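Local coordinates for protein prolyl endopeptidase (Myxococcus xanthus, PDB 2BKL) that probably hydrolyses oligopeptides on the carboxyl side of proline, and more slowly of alanine, as a serine endopeptidase of the S9A family, at residues S76-H88 with L96-L109. Sequence-based numbering, arbitrary orientation.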
loop_
_atom_site.group_PDB
_atom_site.type_symbol
_atom_site.label_atom_id
_atom_site.label_comp_id
_atom_site.label_asym_id
_atom_site.label_seq_id
_atom_site.Cartn_x
_atom_site.Cartn_y
_atom_site.Cartn_z
ATOM N N SER A 76 -20.542 5.660 2.323
ATOM C CA SER A 76 -20.942 4.877 3.503
ATOM C C SER A 76 -22.344 5.284 3.935
ATOM O O SER A 76 -22.617 6.459 4.188
ATOM C CB SER A 76 -19.939 5.052 4.615
ATOM O OG SER A 76 -18.719 4.513 4.142
ATOM N N ARG A 77 -23.242 4.321 4.038
ATOM C CA ARG A 77 -24.638 4.588 4.338
ATOM C C ARG A 77 -24.964 4.137 5.747
ATOM O O ARG A 77 -24.676 2.998 6.128
ATOM C CB ARG A 77 -25.530 3.852 3.356
ATOM C CG ARG A 77 -25.301 4.290 1.932
ATOM C CD ARG A 77 -26.230 3.610 0.955
ATOM N NE ARG A 77 -27.632 3.807 1.312
ATOM C CZ ARG A 77 -28.645 3.090 0.807
ATOM N NH1 ARG A 77 -28.418 2.129 -0.085
ATOM N NH2 ARG A 77 -29.892 3.344 1.184
ATOM N N ARG A 78 -25.514 5.040 6.547
ATOM C CA ARG A 78 -25.860 4.758 7.932
ATOM C C ARG A 78 -27.120 5.475 8.290
ATOM O O ARG A 78 -27.153 6.715 8.249
ATOM C CB ARG A 78 -24.746 5.261 8.862
ATOM C CG ARG A 78 -23.357 4.650 8.640
ATOM C CD ARG A 78 -23.265 3.221 9.048
ATOM N NE ARG A 78 -21.883 2.718 9.074
ATOM C CZ ARG A 78 -21.296 2.078 8.083
ATOM N NH1 ARG A 78 -21.911 1.900 6.918
ATOM N NH2 ARG A 78 -20.042 1.650 8.249
ATOM N N ASN A 79 -28.169 4.728 8.624
ATOM C CA ASN A 79 -29.410 5.301 9.127
ATOM C C ASN A 79 -29.969 6.420 8.238
ATOM O O ASN A 79 -30.411 7.462 8.737
ATOM C CB ASN A 79 -29.192 5.772 10.568
ATOM C CG ASN A 79 -30.492 6.045 11.327
ATOM O OD1 ASN A 79 -31.576 5.554 10.960
ATOM N ND2 ASN A 79 -30.387 6.838 12.387
ATOM N N GLY A 80 -29.967 6.187 6.932
ATOM C CA GLY A 80 -30.551 7.123 5.985
ATOM C C GLY A 80 -29.636 8.256 5.537
ATOM O O GLY A 80 -30.002 9.031 4.657
ATOM N N ARG A 81 -28.441 8.322 6.109
ATOM C CA ARG A 81 -27.451 9.331 5.753
ATOM C C ARG A 81 -26.345 8.717 4.924
ATOM O O ARG A 81 -26.091 7.511 4.970
ATOM C CB ARG A 81 -26.851 9.926 7.009
ATOM C CG ARG A 81 -27.839 10.741 7.800
ATOM C CD ARG A 81 -27.286 11.343 9.041
ATOM N NE ARG A 81 -28.249 12.272 9.596
ATOM C CZ ARG A 81 -28.061 12.958 10.707
ATOM N NH1 ARG A 81 -26.955 12.842 11.430
ATOM N NH2 ARG A 81 -29.006 13.790 11.107
ATOM N N PHE A 82 -25.706 9.533 4.108
ATOM C CA PHE A 82 -24.630 9.135 3.253
ATOM C C PHE A 82 -23.407 9.938 3.606
ATOM O O PHE A 82 -23.507 11.149 3.821
ATOM C CB PHE A 82 -24.981 9.414 1.782
ATOM C CG PHE A 82 -26.028 8.516 1.221
ATOM C CD1 PHE A 82 -27.352 8.676 1.577
ATOM C CD2 PHE A 82 -25.699 7.554 0.281
ATOM C CE1 PHE A 82 -28.346 7.855 1.035
ATOM C CE2 PHE A 82 -26.685 6.745 -0.268
ATOM C CZ PHE A 82 -28.002 6.894 0.128
ATOM N N PHE A 83 -22.261 9.280 3.633
ATOM C CA PHE A 83 -20.990 9.882 4.004
ATOM C C PHE A 83 -19.961 9.512 2.961
ATOM O O PHE A 83 -19.845 8.345 2.583
ATOM C CB PHE A 83 -20.506 9.361 5.361
ATOM C CG PHE A 83 -21.427 9.686 6.499
ATOM C CD1 PHE A 83 -22.587 8.965 6.714
ATOM C CD2 PHE A 83 -21.173 10.758 7.328
ATOM C CE1 PHE A 83 -23.450 9.300 7.753
ATOM C CE2 PHE A 83 -22.041 11.072 8.369
ATOM C CZ PHE A 83 -23.147 10.351 8.566
ATOM N N TYR A 84 -19.188 10.469 2.478
ATOM C CA TYR A 84 -18.318 10.234 1.337
ATOM C C TYR A 84 -17.315 11.370 1.215
ATOM O O TYR A 84 -17.575 12.497 1.667
ATOM C CB TYR A 84 -19.155 10.073 0.031
ATOM C CG TYR A 84 -20.126 11.216 -0.132
ATOM C CD1 TYR A 84 -21.377 11.155 0.446
ATOM C CD2 TYR A 84 -19.756 12.392 -0.777
ATOM C CE1 TYR A 84 -22.250 12.197 0.370
ATOM C CE2 TYR A 84 -20.637 13.445 -0.862
ATOM C CZ TYR A 84 -21.876 13.346 -0.276
ATOM O OH TYR A 84 -22.786 14.369 -0.333
ATOM N N VAL A 85 -16.166 11.055 0.655
ATOM C CA VAL A 85 -15.117 12.026 0.438
ATOM C C VAL A 85 -15.172 12.582 -0.988
ATOM O O VAL A 85 -15.417 11.840 -1.945
ATOM C CB VAL A 85 -13.775 11.373 0.740
ATOM C CG1 VAL A 85 -12.628 12.240 0.320
ATOM C CG2 VAL A 85 -13.676 11.078 2.243
ATOM N N ARG A 86 -14.921 13.885 -1.139
ATOM C CA ARG A 86 -14.769 14.508 -2.442
ATOM C C ARG A 86 -13.407 15.145 -2.567
ATOM O O ARG A 86 -12.843 15.620 -1.592
ATOM C CB ARG A 86 -15.775 15.636 -2.653
ATOM C CG ARG A 86 -17.245 15.225 -2.786
ATOM C CD ARG A 86 -18.129 16.387 -3.211
ATOM N NE ARG A 86 -19.549 16.083 -3.345
ATOM C CZ ARG A 86 -20.119 15.565 -4.422
ATOM N NH1 ARG A 86 -19.392 15.230 -5.474
ATOM N NH2 ARG A 86 -21.429 15.340 -4.428
ATOM N N THR A 87 -12.891 15.191 -3.786
ATOM C CA THR A 87 -11.862 16.162 -4.103
ATOM C C THR A 87 -12.487 17.266 -4.945
ATOM O O THR A 87 -13.444 17.051 -5.682
ATOM C CB THR A 87 -10.684 15.565 -4.881
ATOM O OG1 THR A 87 -11.131 14.997 -6.131
ATOM C CG2 THR A 87 -10.004 14.435 -4.106
ATOM N N HIS A 88 -11.893 18.444 -4.841
ATOM C CA HIS A 88 -12.271 19.627 -5.630
ATOM C C HIS A 88 -11.021 20.159 -6.342
ATOM O O HIS A 88 -9.884 19.911 -5.920
ATOM C CB HIS A 88 -12.859 20.739 -4.737
ATOM C CG HIS A 88 -14.093 20.352 -3.978
ATOM N ND1 HIS A 88 -15.231 19.888 -4.596
ATOM C CD2 HIS A 88 -14.373 20.390 -2.656
ATOM C CE1 HIS A 88 -16.156 19.637 -3.680
ATOM N NE2 HIS A 88 -15.657 19.926 -2.493
ATOM N N LEU A 96 -14.435 15.276 3.698
ATOM C CA LEU A 96 -15.524 14.366 4.055
ATOM C C LEU A 96 -16.837 15.147 4.149
ATOM O O LEU A 96 -16.915 16.129 4.867
ATOM C CB LEU A 96 -15.227 13.690 5.396
ATOM C CG LEU A 96 -16.290 12.695 5.847
ATOM C CD1 LEU A 96 -16.459 11.554 4.889
ATOM C CD2 LEU A 96 -15.974 12.122 7.237
ATOM N N TYR A 97 -17.825 14.738 3.358
ATOM C CA TYR A 97 -19.169 15.284 3.307
ATOM C C TYR A 97 -20.192 14.300 3.833
ATOM O O TYR A 97 -19.966 13.085 3.849
ATOM C CB TYR A 97 -19.536 15.554 1.838
ATOM C CG TYR A 97 -18.860 16.762 1.258
ATOM C CD1 TYR A 97 -17.591 16.687 0.743
ATOM C CD2 TYR A 97 -19.511 17.993 1.236
ATOM C CE1 TYR A 97 -16.974 17.808 0.213
ATOM C CE2 TYR A 97 -18.892 19.119 0.718
ATOM C CZ TYR A 97 -17.627 18.999 0.204
ATOM O OH TYR A 97 -17.008 20.119 -0.308
ATOM N N TRP A 98 -21.356 14.811 4.193
ATOM C CA TRP A 98 -22.517 13.990 4.450
ATOM C C TRP A 98 -23.779 14.635 3.896
ATOM O O TRP A 98 -23.829 15.846 3.641
ATOM C CB TRP A 98 -22.685 13.671 5.950
ATOM C CG TRP A 98 -23.213 14.813 6.762
ATOM C CD1 TRP A 98 -22.512 15.887 7.209
ATOM C CD2 TRP A 98 -24.544 14.977 7.250
ATOM N NE1 TRP A 98 -23.329 16.733 7.912
ATOM C CE2 TRP A 98 -24.580 16.186 7.975
ATOM C CE3 TRP A 98 -25.713 14.227 7.152
ATOM C CZ2 TRP A 98 -25.740 16.655 8.591
ATOM C CZ3 TRP A 98 -26.868 14.696 7.772
ATOM C CH2 TRP A 98 -26.867 15.891 8.482
ATOM N N ARG A 99 -24.799 13.805 3.705
ATOM C CA ARG A 99 -26.117 14.284 3.364
ATOM C C ARG A 99 -27.179 13.370 3.929
ATOM O O ARG A 99 -26.946 12.158 4.168
ATOM C CB ARG A 99 -26.292 14.414 1.855
ATOM C CG ARG A 99 -26.194 13.124 1.087
ATOM C CD ARG A 99 -26.571 13.262 -0.390
ATOM N NE ARG A 99 -25.560 13.992 -1.128
ATOM C CZ ARG A 99 -25.715 14.469 -2.351
ATOM N NH1 ARG A 99 -26.863 14.311 -2.995
ATOM N NH2 ARG A 99 -24.715 15.125 -2.933
ATOM N N GLN A 100 -28.354 13.952 4.136
ATOM C CA GLN A 100 -29.510 13.221 4.598
ATOM C C GLN A 100 -30.301 12.754 3.393
ATOM O O GLN A 100 -30.874 13.571 2.659
ATOM C CB GLN A 100 -30.375 14.125 5.456
ATOM C CG GLN A 100 -31.557 13.379 6.069
ATOM C CD GLN A 100 -31.127 12.604 7.295
ATOM O OE1 GLN A 100 -30.521 13.171 8.184
ATOM N NE2 GLN A 100 -31.416 11.306 7.323
ATOM N N GLY A 101 -30.360 11.450 3.188
ATOM C CA GLY A 101 -31.028 10.888 2.030
ATOM C C GLY A 101 -30.225 11.029 0.752
ATOM O O GLY A 101 -29.231 11.761 0.669
ATOM N N GLU A 102 -30.688 10.336 -0.272
ATOM C CA GLU A 102 -29.944 10.194 -1.512
ATOM C C GLU A 102 -29.745 11.538 -2.218
ATOM O O GLU A 102 -28.710 11.750 -2.855
ATOM C CB GLU A 102 -30.654 9.200 -2.431
ATOM C CG GLU A 102 -29.746 8.513 -3.429
ATOM C CD GLU A 102 -30.539 7.770 -4.487
ATOM O OE1 GLU A 102 -30.754 8.341 -5.585
ATOM O OE2 GLU A 102 -30.963 6.622 -4.209
ATOM N N SER A 103 -30.713 12.441 -2.092
ATOM C CA SER A 103 -30.626 13.744 -2.750
ATOM C C SER A 103 -30.811 14.936 -1.790
ATOM O O SER A 103 -31.209 16.025 -2.209
ATOM C CB SER A 103 -31.625 13.804 -3.912
ATOM O OG SER A 103 -32.952 13.872 -3.430
ATOM N N GLY A 104 -30.492 14.745 -0.509
ATOM C CA GLY A 104 -30.436 15.852 0.432
ATOM C C GLY A 104 -29.223 16.737 0.144
ATOM O O GLY A 104 -28.267 16.311 -0.505
ATOM N N GLN A 105 -29.260 17.977 0.611
ATOM C CA GLN A 105 -28.126 18.882 0.377
ATOM C C GLN A 105 -26.951 18.462 1.250
ATOM O O GLN A 105 -27.094 18.229 2.448
ATOM C CB GLN A 105 -28.457 20.353 0.652
ATOM C CG GLN A 105 -28.469 21.278 -0.607
ATOM C CD GLN A 105 -27.184 21.278 -1.454
ATOM O OE1 GLN A 105 -26.205 21.914 -1.099
ATOM N NE2 GLN A 105 -27.199 20.540 -2.558
ATOM N N GLU A 106 -25.794 18.386 0.628
ATOM C CA GLU A 106 -24.619 17.917 1.314
ATOM C C GLU A 106 -23.963 19.031 2.112
ATOM O O GLU A 106 -24.077 20.228 1.797
ATOM C CB GLU A 106 -23.634 17.292 0.341
ATOM C CG GLU A 106 -23.053 18.248 -0.664
ATOM C CD GLU A 106 -22.030 17.586 -1.539
ATOM O OE1 GLU A 106 -22.102 16.357 -1.713
ATOM O OE2 GLU A 106 -21.163 18.304 -2.055
ATOM N N LYS A 107 -23.265 18.607 3.154
ATOM C CA LYS A 107 -22.571 19.484 4.069
ATOM C C LYS A 107 -21.166 18.960 4.336
ATOM O O LYS A 107 -20.942 17.748 4.449
ATOM C CB LYS A 107 -23.351 19.575 5.374
ATOM C CG LYS A 107 -24.659 20.396 5.213
ATOM C CD LYS A 107 -25.579 20.312 6.433
ATOM C CE LYS A 107 -27.077 20.204 6.039
ATOM N NZ LYS A 107 -27.696 18.934 6.557
ATOM N N VAL A 108 -20.214 19.870 4.438
ATOM C CA VAL A 108 -18.866 19.523 4.834
ATOM C C VAL A 108 -18.888 19.063 6.282
ATOM O O VAL A 108 -19.487 19.719 7.134
ATOM C CB VAL A 108 -17.936 20.747 4.738
ATOM C CG1 VAL A 108 -16.573 20.442 5.362
ATOM C CG2 VAL A 108 -17.778 21.189 3.314
ATOM N N LEU A 109 -18.238 17.940 6.558
ATOM C CA LEU A 109 -18.142 17.395 7.922
ATOM C C LEU A 109 -16.721 17.549 8.442
ATOM O O LEU A 109 -16.497 18.093 9.528
ATOM C CB LEU A 109 -18.498 15.907 7.940
ATOM C CG LEU A 109 -18.601 15.274 9.338
ATOM C CD1 LEU A 109 -19.595 15.972 10.249
ATOM C CD2 LEU A 109 -18.975 13.815 9.188
HETATM O O HOH W 1 -30.810 9.758 9.734
HETATM O O HOH W 2 -32.947 10.002 5.109
#
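Y84 and E106 meet at the centre of a polar knot on one face of an antiparallel strand pair, 81-87 with 96-100. The Y84 hydroxyl donates to E106 OE1 over 2.5 Å, arriving on the anti side of the carboxylate, and accepts R99 NE, which lies 2.9 Å from Y84 OH. On its syn side the same oxygen takes R86 side-on, with R86 NE and NH2 each 3.0 Å from E106 OE1 and the carboxylate oxygen in the guanidinium plane; R99 NH2 reaches it from above the carboxylate plane. Four donors thus grip one oxygen, whose charge probably offsets the closeness of the two arginines. With CG between its backbone N and carbonyl carbon (chi1 51°), the Y84 ring slants across its cross-strand partner Y97, bringing Y84 CE2 to 3.6 Å from Y97 CB. R86 runs extended over one face of the Y97 ring in a CH-pi contact through CD, while H88 NE2 and Y97 OH share a hydrogen bond of 2.6 Å. An alanine in place of E106 would probably leave R86 and R99 facing each other without their shared counter-charge and the Y84 hydroxyl without its acceptor.

On the other face, F83 CD2 packs 3.6 Å from W98 CB, and R81 runs alongside the indole, with W98 CZ3 near the rim of one guanidinium face and the two planes inclined at 46°. R81 NE also bonds to Q100 OE1 (2.8 Å), although D155 is the stronger partner of this arginine. Toward the type I' turn 78-81, whose N79 and G80 are exposed, the contact becomes looser, and two waters link Q100 NE2 to the N79 and G80 carbonyls. The pair forms the two middle strands of a four-stranded beta-propeller blade, between 71-78 and 107-110, and its F83 face packs against strands 121-128 and 134-141, probably of the next blade.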